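Local coordinates for protein colicin-B (Escherichia coli, PDB 1RH1) that kills Escherichia coli and closely related bacteria by forming channels that depolarise the cytoplasmic membrane and dissipate cellular energy, at residues Y52-I57 and D202-G207; I57-S62 and E80-G85; V195-V200 and V270-G275; K211-A216 and V226-Q231. All blocks are in the same frame, centred on the assembly; numbering follows the deposited sequence.

Overall arrangement
All four contacts lie in the N-terminal, beta-rich part of colicin B, on one side of the chain's centre, their own centres 33 to 48 Å from it. Contacts 1 and 2, centres about 12 Å apart, join loops and share Ile57; contacts 3 and 4, about 9 Å apart, pair strands of the same mixed sheet, in which 189-201 and 213-216 are neighbours. Along the chain contact 2 falls within the span of contact 1, contact 4 opens after contact 1 has closed and lies within the span of contact 3, and the segments of contacts 1 and 3 alternate. Ile57 touches Val200 and Val213, so the 52-62 loop, with 80-85 packed on it, sits directly against the mixed sheet.

Contact 1. Residues Y52-I57 and D202-G207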
loop_
_atom_site.group_PDB
_atom_site.type_symbol
_atom_site.label_atom_id
_atom_site.label_comp_id
_atom_site.label_asym_id
_atom_site.label_seq_id
_atom_site.Cartn_x
_atom_site.Cartn_y
_atom_site.Cartn_z
ATOM N N TYR A 52 33.916 -8.847 -35.998
ATOM C CA TYR A 52 33.817 -8.905 -34.543
ATOM C C TYR A 52 34.654 -10.027 -33.932
ATOM O O TYR A 52 35.177 -10.910 -34.624
ATOM C CB TYR A 52 32.377 -9.119 -34.136
ATOM C CG TYR A 52 31.482 -8.033 -34.693
ATOM C CD1 TYR A 52 30.723 -8.299 -35.828
ATOM C CD2 TYR A 52 31.459 -6.765 -34.102
ATOM C CE1 TYR A 52 29.942 -7.286 -36.380
ATOM C CE2 TYR A 52 30.677 -5.754 -34.657
ATOM C CZ TYR A 52 29.927 -6.024 -35.797
ATOM O OH TYR A 52 29.189 -5.023 -36.384
ATOM N N SER A 53 34.774 -10.036 -32.602
ATOM C CA SER A 53 35.577 -11.053 -31.945
ATOM C C SER A 53 34.848 -12.381 -31.687
ATOM O O SER A 53 33.684 -12.398 -31.258
ATOM C CB SER A 53 36.099 -10.470 -30.643
ATOM O OG SER A 53 37.186 -11.257 -30.180
ATOM N N PRO A 54 35.540 -13.513 -31.953
ATOM C CA PRO A 54 35.031 -14.880 -31.914
ATOM C C PRO A 54 34.673 -15.424 -30.568
ATOM O O PRO A 54 34.153 -16.536 -30.499
ATOM C CB PRO A 54 36.089 -15.707 -32.541
ATOM C CG PRO A 54 37.313 -14.965 -32.083
ATOM C CD PRO A 54 36.924 -13.546 -32.402
ATOM N N GLN A 55 35.009 -14.633 -29.531
ATOM C CA GLN A 55 34.714 -14.890 -28.132
ATOM C C GLN A 55 33.284 -15.254 -27.880
ATOM O O GLN A 55 32.983 -15.990 -26.954
ATOM C CB GLN A 55 35.023 -13.687 -27.320
ATOM C CG GLN A 55 36.522 -13.565 -27.296
ATOM C CD GLN A 55 37.104 -12.408 -26.496
ATOM O OE1 GLN A 55 38.291 -12.075 -26.642
ATOM N NE2 GLN A 55 36.305 -11.771 -25.640
ATOM N N GLY A 56 32.396 -14.713 -28.708
ATOM C CA GLY A 56 30.994 -15.062 -28.660
ATOM C C GLY A 56 30.102 -13.930 -28.196
ATOM O O GLY A 56 28.880 -13.986 -28.366
ATOM N N ILE A 57 30.704 -12.896 -27.613
ATOM C CA ILE A 57 29.891 -11.833 -27.079
ATOM C C ILE A 57 29.749 -10.745 -28.115
ATOM O O ILE A 57 30.640 -10.519 -28.953
ATOM C CB ILE A 57 30.506 -11.246 -25.756
ATOM C CG1 ILE A 57 31.880 -10.633 -25.971
ATOM C CG2 ILE A 57 30.545 -12.379 -24.736
ATOM C CD1 ILE A 57 32.382 -9.800 -24.794
ATOM N N ASP A 202 34.548 -18.162 -23.626
ATOM C CA ASP A 202 35.257 -17.767 -24.818
ATOM C C ASP A 202 35.019 -18.820 -25.881
ATOM O O ASP A 202 35.590 -19.909 -25.818
ATOM C CB ASP A 202 36.762 -17.676 -24.569
ATOM C CG ASP A 202 37.517 -16.942 -25.683
ATOM O OD1 ASP A 202 38.567 -16.357 -25.415
ATOM O OD2 ASP A 202 37.072 -16.920 -26.827
ATOM N N ARG A 203 34.221 -18.465 -26.887
ATOM C CA ARG A 203 33.948 -19.348 -28.000
ATOM C C ARG A 203 35.181 -19.567 -28.866
ATOM O O ARG A 203 35.191 -20.550 -29.609
ATOM C CB ARG A 203 32.845 -18.778 -28.867
ATOM C CG ARG A 203 31.517 -19.503 -28.770
ATOM C CD ARG A 203 30.845 -19.352 -27.402
ATOM N NE ARG A 203 30.401 -17.980 -27.155
ATOM C CZ ARG A 203 29.411 -17.659 -26.306
ATOM N NH1 ARG A 203 28.744 -18.591 -25.610
ATOM N NH2 ARG A 203 29.087 -16.372 -26.165
ATOM N N SER A 204 36.223 -18.708 -28.808
ATOM C CA SER A 204 37.432 -18.876 -29.611
ATOM C C SER A 204 38.511 -19.719 -28.971
ATOM O O SER A 204 39.348 -20.255 -29.691
ATOM C CB SER A 204 38.091 -17.553 -29.956
ATOM O OG SER A 204 38.792 -16.849 -28.941
ATOM N N ARG A 205 38.511 -19.835 -27.630
ATOM C CA ARG A 205 39.510 -20.588 -26.879
ATOM C C ARG A 205 38.783 -21.478 -25.880
ATOM O O ARG A 205 38.683 -21.147 -24.706
ATOM C CB ARG A 205 40.409 -19.589 -26.197
ATOM C CG ARG A 205 41.777 -20.162 -25.961
ATOM C CD ARG A 205 42.870 -19.259 -26.549
ATOM N NE ARG A 205 43.013 -19.394 -27.996
ATOM C CZ ARG A 205 42.456 -18.549 -28.881
ATOM N NH1 ARG A 205 41.713 -17.504 -28.484
ATOM N NH2 ARG A 205 42.647 -18.758 -30.187
ATOM N N PRO A 206 38.225 -22.623 -26.301
ATOM C CA PRO A 206 37.310 -23.460 -25.518
ATOM C C PRO A 206 37.912 -23.994 -24.230
ATOM O O PRO A 206 39.128 -24.180 -24.140
ATOM C CB PRO A 206 36.894 -24.570 -26.460
ATOM C CG PRO A 206 37.058 -23.933 -27.815
ATOM C CD PRO A 206 38.387 -23.203 -27.632
ATOM N N GLY A 207 37.035 -24.222 -23.239
ATOM C CA GLY A 207 37.427 -24.645 -21.905
ATOM C C GLY A 207 37.662 -23.438 -21.004
ATOM O O GLY A 207 37.248 -23.454 -19.838
#
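The guanidinium of Arg203 has Gly56 CA at its edge, in its plane and 3.3 Å from Arg203 NE, and Ile57 N near that plane at the edge as well, whereas the carbonyl oxygens of Gln55 and Gly56 approach obliquely. Bends at chi2 and chi3 (67° and 68°) bring CD and then NE round toward Gln55 O and Gly56. The second flat group, the Asp202 carboxylate, is strongly tilted to the Gln55 amide plane, and Asp202 OD2 rests 3.4 Å from Gln55 CG.

The main bond between the loops, nearly straight at 176°, runs from Arg203 N to Gln55 O at 2.8 Å, the donor standing well above the carbonyl plane. Arg203 NE adds a weak bond to the same oxygen, which therefore holds both the backbone and the side chain of the arginine. Gly56 has no side chain, and this leaves room for the guanidinium: a CB here would lie about 1.9 Å from Arg203 NE, a clash. Beside this, Pro54 CG packs 3.4 Å from Ser204 CB.

Asp202 OD2 is gripped from within its own loop, by Ser204 N at 2.8 Å and by Ser204 OG at 2.7 Å, both coming from the same face of the carboxylate. Beyond the contact, Gln55 and Asp202 both touch Ile210. Asp202 OD2 bonded to the backbone N two residues on defines an Asx turn, here shaping a surface loop just after strand 189-201.

Contact 2. Residues I57-S62 and E80-G85; sequences IALVQS and EGDWSG
Asp82 reaches across to the backbone of Ala58 and Leu59, and this is the tight part of the contact. Leu59 N donates to Asp82 OD1 at 3.1 Å, the N-H...O angle being 151°; the oxygen is met on its syn side, only 18° out of the carboxylate plane. The Asp82 CB points toward residues 57-62, and chi1 of -168° sets CG anti to the backbone N; Asp82 OD1 lies 3.4 Å from Ala58 CB. Ala58 CB also packs against the backbone that follows, 3.7 Å from Trp83 O and 3.8 Å from Gly85 C.

These are the loops leading into strands 62-64 and 87-90, parallel neighbours in the mixed sheet, and the parallel pairing is taken up from Gln61 on, through backbone bonds of Gln61 with Ser87 and Ser62 with Ser89.

Trp83 meets Ile57 with the pyrrole part of its indole: Trp83 CD1 lies 3.2 Å from Ile57 O, and Ile57 N sits over one face of the ring. Its NE1 turns elsewhere, donating to Ser53 O. On the looser side one water bridges Ile57 O and Asp82 OD2 by weak bonds, each oxygen 3.4 Å from it, and Ser84, at the exposed margin, directs its CB away from residues 57-62.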
loop_
_atom_site.group_PDB
_atom_site.type_symbol
_atom_site.label_atom_id
_atom_site.label_comp_id
_atom_site.label_asym_id
_atom_site.label_seq_id
_atom_site.Cartn_x
_atom_site.Cartn_y
_atom_site.Cartn_z
ATOM N N ILE A 57 30.704 -12.896 -27.613
ATOM C CA ILE A 57 29.891 -11.833 -27.079
ATOM C C ILE A 57 29.749 -10.745 -28.115
ATOM O O ILE A 57 30.640 -10.519 -28.953
ATOM C CB ILE A 57 30.506 -11.246 -25.756
ATOM C CG1 ILE A 57 31.880 -10.633 -25.971
ATOM C CG2 ILE A 57 30.545 -12.379 -24.736
ATOM C CD1 ILE A 57 32.382 -9.800 -24.794
ATOM N N ALA A 58 28.571 -10.104 -27.974
ATOM C CA ALA A 58 28.200 -8.950 -28.768
ATOM C C ALA A 58 29.135 -7.774 -28.543
ATOM O O ALA A 58 29.887 -7.821 -27.576
ATOM C CB ALA A 58 26.819 -8.563 -28.396
ATOM N N LEU A 59 29.165 -6.701 -29.347
ATOM C CA LEU A 59 30.130 -5.620 -29.108
ATOM C C LEU A 59 29.862 -4.894 -27.788
ATOM O O LEU A 59 28.740 -4.889 -27.253
ATOM C CB LEU A 59 30.094 -4.591 -30.238
ATOM C CG LEU A 59 29.047 -3.473 -30.177
ATOM C CD1 LEU A 59 29.417 -2.367 -31.137
ATOM C CD2 LEU A 59 27.680 -4.032 -30.463
ATOM N N VAL A 60 30.903 -4.281 -27.226
ATOM C CA VAL A 60 30.727 -3.527 -25.987
ATOM C C VAL A 60 30.177 -2.191 -26.457
ATOM O O VAL A 60 30.894 -1.315 -26.951
ATOM C CB VAL A 60 32.112 -3.427 -25.240
ATOM C CG1 VAL A 60 32.097 -2.441 -24.096
ATOM C CG2 VAL A 60 32.386 -4.758 -24.553
ATOM N N GLN A 61 28.854 -2.062 -26.344
ATOM C CA GLN A 61 28.251 -0.901 -26.952
ATOM C C GLN A 61 28.376 0.378 -26.199
ATOM O O GLN A 61 28.568 1.395 -26.850
ATOM C CB GLN A 61 26.778 -1.138 -27.243
ATOM C CG GLN A 61 25.866 -1.458 -26.108
ATOM C CD GLN A 61 24.453 -1.445 -26.603
ATOM O OE1 GLN A 61 23.782 -2.467 -26.638
ATOM N NE2 GLN A 61 24.014 -0.248 -26.981
ATOM N N SER A 62 28.345 0.343 -24.872
ATOM C CA SER A 62 28.421 1.563 -24.088
ATOM C C SER A 62 29.132 1.383 -22.757
ATOM O O SER A 62 29.535 0.287 -22.391
ATOM C CB SER A 62 27.003 2.055 -23.880
ATOM O OG SER A 62 26.993 3.388 -23.414
ATOM N N GLU A 80 24.485 -6.186 -38.951
ATOM C CA GLU A 80 25.753 -5.629 -39.349
ATOM C C GLU A 80 26.792 -6.782 -39.162
ATOM O O GLU A 80 27.964 -6.653 -39.489
ATOM C CB GLU A 80 25.856 -4.284 -38.466
ATOM C CG GLU A 80 25.156 -2.901 -38.956
ATOM C CD GLU A 80 23.839 -2.206 -38.412
ATOM O OE1 GLU A 80 22.782 -2.766 -38.312
ATOM O OE2 GLU A 80 23.777 -1.019 -38.146
ATOM N N GLY A 81 26.423 -8.010 -38.748
ATOM C CA GLY A 81 27.333 -9.149 -38.621
ATOM C C GLY A 81 27.628 -9.727 -37.218
ATOM O O GLY A 81 28.068 -10.870 -37.080
ATOM N N ASP A 82 27.399 -8.991 -36.122
ATOM C CA ASP A 82 27.777 -9.355 -34.760
ATOM C C ASP A 82 27.105 -10.567 -34.174
ATOM O O ASP A 82 26.303 -11.226 -34.838
ATOM C CB ASP A 82 27.522 -8.104 -33.919
ATOM C CG ASP A 82 28.048 -8.008 -32.487
ATOM O OD1 ASP A 82 27.259 -7.586 -31.640
ATOM O OD2 ASP A 82 29.214 -8.323 -32.218
ATOM N N TRP A 83 27.503 -10.851 -32.927
ATOM C CA TRP A 83 26.924 -11.915 -32.134
ATOM C C TRP A 83 25.657 -11.428 -31.486
ATOM O O TRP A 83 25.417 -10.229 -31.342
ATOM C CB TRP A 83 27.831 -12.363 -31.015
ATOM C CG TRP A 83 29.105 -13.044 -31.460
ATOM C CD1 TRP A 83 30.267 -12.341 -31.591
ATOM C CD2 TRP A 83 29.238 -14.355 -31.768
ATOM N NE1 TRP A 83 31.156 -13.207 -31.988
ATOM C CE2 TRP A 83 30.582 -14.407 -32.111
ATOM C CE3 TRP A 83 28.457 -15.490 -31.823
ATOM C CZ2 TRP A 83 31.174 -15.594 -32.519
ATOM C CZ3 TRP A 83 29.041 -16.692 -32.233
ATOM C CH2 TRP A 83 30.390 -16.746 -32.579
ATOM N N SER A 84 24.879 -12.408 -31.041
ATOM C CA SER A 84 23.610 -12.148 -30.388
ATOM C C SER A 84 23.712 -11.379 -29.079
ATOM O O SER A 84 24.635 -11.612 -28.305
ATOM C CB SER A 84 22.885 -13.445 -30.074
ATOM O OG SER A 84 22.437 -14.168 -31.209
ATOM N N GLY A 85 22.799 -10.420 -28.865
ATOM C CA GLY A 85 22.660 -9.740 -27.588
ATOM C C GLY A 85 23.140 -8.307 -27.373
ATOM O O GLY A 85 23.177 -7.375 -28.188
HETATM O O HOH W 1 32.336 -8.349 -30.870
#

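Contact 3. Residues V195-V200 and V270-G275; sequences VDAVPV and VRFPEG
Arg271 is held by both its backbone groups between Val195 and Ala197. Arg271 N donates to Val195 O at 3.0 Å, with an N-H...O angle of 167° and the donor almost in line with the C=O bond; Arg271 O accepts from Ala197 N at 3.1 Å, this donor tilted 33° from the carbonyl plane. Such bonding to the residues before and after the partner, Asp196, is the parallel beta pattern. It gives two parallel bridges, Val195 with Val270 and Asp196 with Arg271, and the touching parts run in directions 42° apart.

The paired residues belong to strands 189-201 and 266-271 of the large mixed sheet, in which 189-201 also pairs with 213-216, and 266-271 with 281-286. Asp196 and Arg271 share one face, but their charged ends stay apart: Asp196 OD1 is 5.3 Å from Arg271 NH1.

On the other face Val195 CG2 touches Val270 CG2 at 3.8 Å, the two side chains crossing obliquely. Past the bridges, Ala197 becomes the hub, its CB 3.8 Å from Val270 CG1 and 3.7 Å from Phe272 CD1, with the same Val270 CG1 lying over one face of the Phe272 ring, toward its rim. Tyr214 and Val229 extend this apolar cluster, touching Ala197 and Phe272 respectively. Farther out, as strand 266-271 ends, Pro273 CG packs 3.2 Å from Ala197 O, and the two proline rings run alongside in opposite senses, Pro199 CD 4.0 Å from Pro273 CG.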
loop_
_atom_site.group_PDB
_atom_site.type_symbol
_atom_site.label_atom_id
_atom_site.label_comp_id
_atom_site.label_asym_id
_atom_site.label_seq_id
_atom_site.Cartn_x
_atom_site.Cartn_y
_atom_site.Cartn_z
ATOM N N VAL A 195 20.828 -10.788 -7.890
ATOM C CA VAL A 195 21.001 -11.714 -9.007
ATOM C C VAL A 195 22.477 -11.989 -9.151
ATOM O O VAL A 195 23.332 -11.242 -8.654
ATOM C CB VAL A 195 20.515 -11.194 -10.409
ATOM C CG1 VAL A 195 19.037 -10.865 -10.350
ATOM C CG2 VAL A 195 21.317 -9.983 -10.852
ATOM N N ASP A 196 22.726 -13.045 -9.936
ATOM C CA ASP A 196 24.074 -13.567 -10.111
ATOM C C ASP A 196 24.776 -13.448 -11.451
ATOM O O ASP A 196 24.317 -13.983 -12.460
ATOM C CB ASP A 196 24.089 -15.034 -9.733
ATOM C CG ASP A 196 25.275 -15.312 -8.838
ATOM O OD1 ASP A 196 25.073 -15.341 -7.620
ATOM O OD2 ASP A 196 26.388 -15.477 -9.358
ATOM N N ALA A 197 25.919 -12.753 -11.418
ATOM C CA ALA A 197 26.800 -12.648 -12.560
ATOM C C ALA A 197 27.644 -13.916 -12.593
ATOM O O ALA A 197 28.219 -14.388 -11.613
ATOM C CB ALA A 197 27.705 -11.444 -12.418
ATOM N N VAL A 198 27.609 -14.511 -13.779
ATOM C CA VAL A 198 28.282 -15.755 -14.141
ATOM C C VAL A 198 29.356 -15.518 -15.218
ATOM O O VAL A 198 29.088 -14.779 -16.163
ATOM C CB VAL A 198 27.174 -16.697 -14.614
ATOM C CG1 VAL A 198 27.738 -17.938 -15.282
ATOM C CG2 VAL A 198 26.356 -17.108 -13.397
ATOM N N PRO A 199 30.568 -16.098 -15.183
ATOM C CA PRO A 199 31.592 -15.900 -16.214
ATOM C C PRO A 199 31.128 -16.379 -17.591
ATOM O O PRO A 199 30.447 -17.403 -17.718
ATOM C CB PRO A 199 32.785 -16.652 -15.652
ATOM C CG PRO A 199 32.142 -17.785 -14.891
ATOM C CD PRO A 199 31.021 -17.057 -14.182
ATOM N N VAL A 200 31.449 -15.610 -18.626
ATOM C CA VAL A 200 31.012 -15.959 -19.972
ATOM C C VAL A 200 32.138 -16.709 -20.673
ATOM O O VAL A 200 33.262 -16.217 -20.687
ATOM C CB VAL A 200 30.638 -14.668 -20.772
ATOM C CG1 VAL A 200 30.219 -15.014 -22.184
ATOM C CG2 VAL A 200 29.439 -13.981 -20.143
ATOM N N VAL A 270 23.481 -6.821 -8.945
ATOM C CA VAL A 270 24.287 -7.830 -9.600
ATOM C C VAL A 270 25.488 -8.052 -8.711
ATOM O O VAL A 270 26.256 -7.131 -8.429
ATOM C CB VAL A 270 24.738 -7.341 -10.978
ATOM C CG1 VAL A 270 25.579 -8.428 -11.590
ATOM C CG2 VAL A 270 23.567 -7.068 -11.896
ATOM N N ARG A 271 25.588 -9.308 -8.283
ATOM C CA ARG A 271 26.672 -9.821 -7.442
ATOM C C ARG A 271 27.693 -10.618 -8.276
ATOM O O ARG A 271 27.351 -11.626 -8.897
ATOM C CB ARG A 271 25.998 -10.669 -6.378
ATOM C CG ARG A 271 26.892 -11.456 -5.453
ATOM C CD ARG A 271 26.037 -12.283 -4.530
ATOM N NE ARG A 271 26.664 -12.224 -3.235
ATOM C CZ ARG A 271 26.433 -13.121 -2.281
ATOM N NH1 ARG A 271 25.591 -14.144 -2.485
ATOM N NH2 ARG A 271 27.055 -12.981 -1.100
ATOM N N PHE A 272 28.963 -10.227 -8.327
ATOM C CA PHE A 272 29.932 -10.920 -9.161
ATOM C C PHE A 272 30.523 -12.203 -8.557
ATOM O O PHE A 272 30.229 -12.497 -7.397
ATOM C CB PHE A 272 30.995 -9.896 -9.505
ATOM C CG PHE A 272 30.429 -8.890 -10.490
ATOM C CD1 PHE A 272 30.518 -9.137 -11.859
ATOM C CD2 PHE A 272 29.804 -7.724 -10.034
ATOM C CE1 PHE A 272 29.982 -8.221 -12.762
ATOM C CE2 PHE A 272 29.271 -6.811 -10.946
ATOM C CZ PHE A 272 29.358 -7.057 -12.310
ATOM N N PRO A 273 31.292 -13.065 -9.255
ATOM C CA PRO A 273 31.677 -14.374 -8.760
ATOM C C PRO A 273 32.684 -14.425 -7.633
ATOM O O PRO A 273 33.411 -13.476 -7.334
ATOM C CB PRO A 273 32.165 -15.110 -9.993
ATOM C CG PRO A 273 31.376 -14.513 -11.103
ATOM C CD PRO A 273 31.478 -13.059 -10.707
ATOM N N GLU A 274 32.645 -15.659 -7.100
ATOM C CA GLU A 274 33.508 -16.255 -6.078
ATOM C C GLU A 274 34.721 -15.466 -5.631
ATOM O O GLU A 274 34.753 -15.070 -4.472
ATOM C CB GLU A 274 34.041 -17.677 -6.518
ATOM C CG GLU A 274 34.926 -17.843 -7.786
ATOM C CD GLU A 274 35.901 -19.032 -7.775
ATOM O OE1 GLU A 274 35.490 -20.132 -8.165
ATOM O OE2 GLU A 274 37.071 -18.859 -7.398
ATOM N N GLY A 275 35.700 -15.246 -6.511
ATOM C CA GLY A 275 36.902 -14.514 -6.204
ATOM C C GLY A 275 37.185 -13.583 -7.361
ATOM O O GLY A 275 38.346 -13.403 -7.743
#

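Contact 4. Residues K211-A216 and V226-Q231; sequences KDVYSA and VLSVGQ
Tyr214 and Leu227 form the hydrogen-bonded pair at the middle of this antiparallel hairpin. Backbone bonds come first: Leu227 N donates to Tyr214 O at 2.7 Å and Tyr214 N to Leu227 O at 3.1 Å, with N-H...O angles of 167° and 169°. Toward the open end a weak bond runs from Val229 N to Asp212 O at 3.1 Å, where the chain bends sharply at Lys211-Asp212 before strand 213-216.

Two CA-H...O contacts, from Val213 CA to Leu227 O and from Val226 CA to Tyr214 O, accompany these bonds.

Apolar packing occurs on both faces. Beside Tyr214 and Leu227, the methyl CG2 of Val229 meets the tyrosine ring at its edge and in its plane, 3.5 Å from Tyr214 CE1, the two side chains crossing at about a right angle; Ala216 CB lies 3.8 Å from Leu227 CD1. On the opposite face, that of Val213 and Val226, Val213 CG1 and Val226 CG1 touch at 3.9 Å, each anti to its own backbone N.

Outside the hairpin, Val270 packs on Ala216 and Leu227, and Val200 on Val213. With the regular bonds limited to Tyr214-Leu227 and only a weak one at Val229-Asp212, the pairing frays toward the open end, where cohesion rests largely on the apolar contact of Val229 with Tyr214.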
loop_
_atom_site.group_PDB
_atom_site.type_symbol
_atom_site.label_atom_id
_atom_site.label_comp_id
_atom_site.label_asym_id
_atom_site.label_seq_id
_atom_site.Cartn_x
_atom_site.Cartn_y
_atom_site.Cartn_z
ATOM N N LYS A 211 38.099 -13.538 -19.943
ATOM C CA LYS A 211 38.643 -12.841 -18.793
ATOM C C LYS A 211 37.906 -11.531 -18.552
ATOM O O LYS A 211 37.706 -10.735 -19.471
ATOM C CB LYS A 211 40.118 -12.533 -19.000
ATOM C CG LYS A 211 40.780 -11.913 -17.762
ATOM C CD LYS A 211 42.126 -11.293 -18.140
ATOM C CE LYS A 211 42.910 -10.615 -16.986
ATOM N NZ LYS A 211 43.400 -11.526 -15.960
ATOM N N ASP A 212 37.468 -11.372 -17.296
ATOM C CA ASP A 212 36.834 -10.159 -16.788
ATOM C C ASP A 212 35.564 -9.676 -17.491
ATOM O O ASP A 212 35.319 -8.476 -17.666
ATOM C CB ASP A 212 37.911 -9.031 -16.772
ATOM C CG ASP A 212 38.989 -9.087 -15.674
ATOM O OD1 ASP A 212 39.741 -8.127 -15.541
ATOM O OD2 ASP A 212 39.105 -10.065 -14.939
ATOM N N VAL A 213 34.758 -10.662 -17.885
ATOM C CA VAL A 213 33.505 -10.499 -18.595
ATOM C C VAL A 213 32.619 -11.528 -17.909
ATOM O O VAL A 213 32.973 -12.710 -17.773
ATOM C CB VAL A 213 33.708 -10.813 -20.119
ATOM C CG1 VAL A 213 32.426 -11.207 -20.826
ATOM C CG2 VAL A 213 34.140 -9.559 -20.826
ATOM N N TYR A 214 31.462 -11.033 -17.456
ATOM C CA TYR A 214 30.469 -11.807 -16.719
ATOM C C TYR A 214 29.102 -11.508 -17.297
ATOM O O TYR A 214 28.958 -10.443 -17.890
ATOM C CB TYR A 214 30.469 -11.410 -15.231
ATOM C CG TYR A 214 31.831 -11.543 -14.570
ATOM C CD1 TYR A 214 32.712 -10.461 -14.574
ATOM C CD2 TYR A 214 32.234 -12.763 -14.034
ATOM C CE1 TYR A 214 33.999 -10.604 -14.058
ATOM C CE2 TYR A 214 33.523 -12.906 -13.512
ATOM C CZ TYR A 214 34.395 -11.826 -13.533
ATOM O OH TYR A 214 35.680 -11.964 -13.049
ATOM N N SER A 215 28.089 -12.377 -17.170
ATOM C CA SER A 215 26.739 -12.074 -17.644
ATOM C C SER A 215 25.735 -12.113 -16.501
ATOM O O SER A 215 25.784 -13.012 -15.659
ATOM C CB SER A 215 26.249 -13.065 -18.714
ATOM O OG SER A 215 25.964 -14.376 -18.235
ATOM N N ALA A 216 24.791 -11.166 -16.471
ATOM C CA ALA A 216 23.810 -11.108 -15.401
ATOM C C ALA A 216 22.403 -10.877 -15.887
ATOM O O ALA A 216 22.220 -10.106 -16.830
ATOM C CB ALA A 216 24.106 -9.992 -14.467
ATOM N N VAL A 226 25.700 -8.580 -20.722
ATOM C CA VAL A 226 27.087 -8.950 -20.536
ATOM C C VAL A 226 27.732 -7.730 -19.935
ATOM O O VAL A 226 27.583 -6.628 -20.463
ATOM C CB VAL A 226 27.719 -9.320 -21.895
ATOM C CG1 VAL A 226 29.228 -9.258 -21.859
ATOM C CG2 VAL A 226 27.410 -10.760 -22.204
ATOM N N LEU A 227 28.434 -7.922 -18.817
ATOM C CA LEU A 227 29.125 -6.821 -18.153
ATOM C C LEU A 227 30.632 -7.006 -18.258
ATOM O O LEU A 227 31.203 -7.988 -17.798
ATOM C CB LEU A 227 28.677 -6.783 -16.702
ATOM C CG LEU A 227 27.191 -6.567 -16.510
ATOM C CD1 LEU A 227 26.690 -7.309 -15.296
ATOM C CD2 LEU A 227 26.945 -5.080 -16.461
ATOM N N SER A 228 31.283 -6.071 -18.935
ATOM C CA SER A 228 32.713 -6.090 -19.098
ATOM C C SER A 228 33.309 -5.184 -18.025
ATOM O O SER A 228 33.380 -3.953 -18.130
ATOM C CB SER A 228 33.032 -5.609 -20.497
ATOM O OG SER A 228 34.432 -5.577 -20.732
ATOM N N VAL A 229 33.735 -5.855 -16.948
ATOM C CA VAL A 229 34.264 -5.181 -15.769
ATOM C C VAL A 229 35.764 -5.011 -15.747
ATOM O O VAL A 229 36.315 -4.514 -14.763
ATOM C CB VAL A 229 33.892 -5.913 -14.471
ATOM C CG1 VAL A 229 32.379 -6.124 -14.441
ATOM C CG2 VAL A 229 34.692 -7.200 -14.346
ATOM N N GLY A 230 36.409 -5.446 -16.830
ATOM C CA GLY A 230 37.861 -5.426 -16.964
ATOM C C GLY A 230 38.532 -4.085 -16.762
ATOM O O GLY A 230 39.299 -3.908 -15.826
ATOM N N GLN A 231 38.209 -3.122 -17.615
ATOM C CA GLN A 231 38.866 -1.828 -17.621
ATOM C C GLN A 231 38.037 -0.729 -16.989
ATOM O O GLN A 231 37.744 0.345 -17.528
ATOM C CB GLN A 231 39.225 -1.509 -19.064
ATOM C CG GLN A 231 38.080 -1.545 -20.047
ATOM C CD GLN A 231 38.586 -1.279 -21.447
ATOM O OE1 GLN A 231 39.118 -0.206 -21.776
ATOM N NE2 GLN A 231 38.400 -2.322 -22.261
#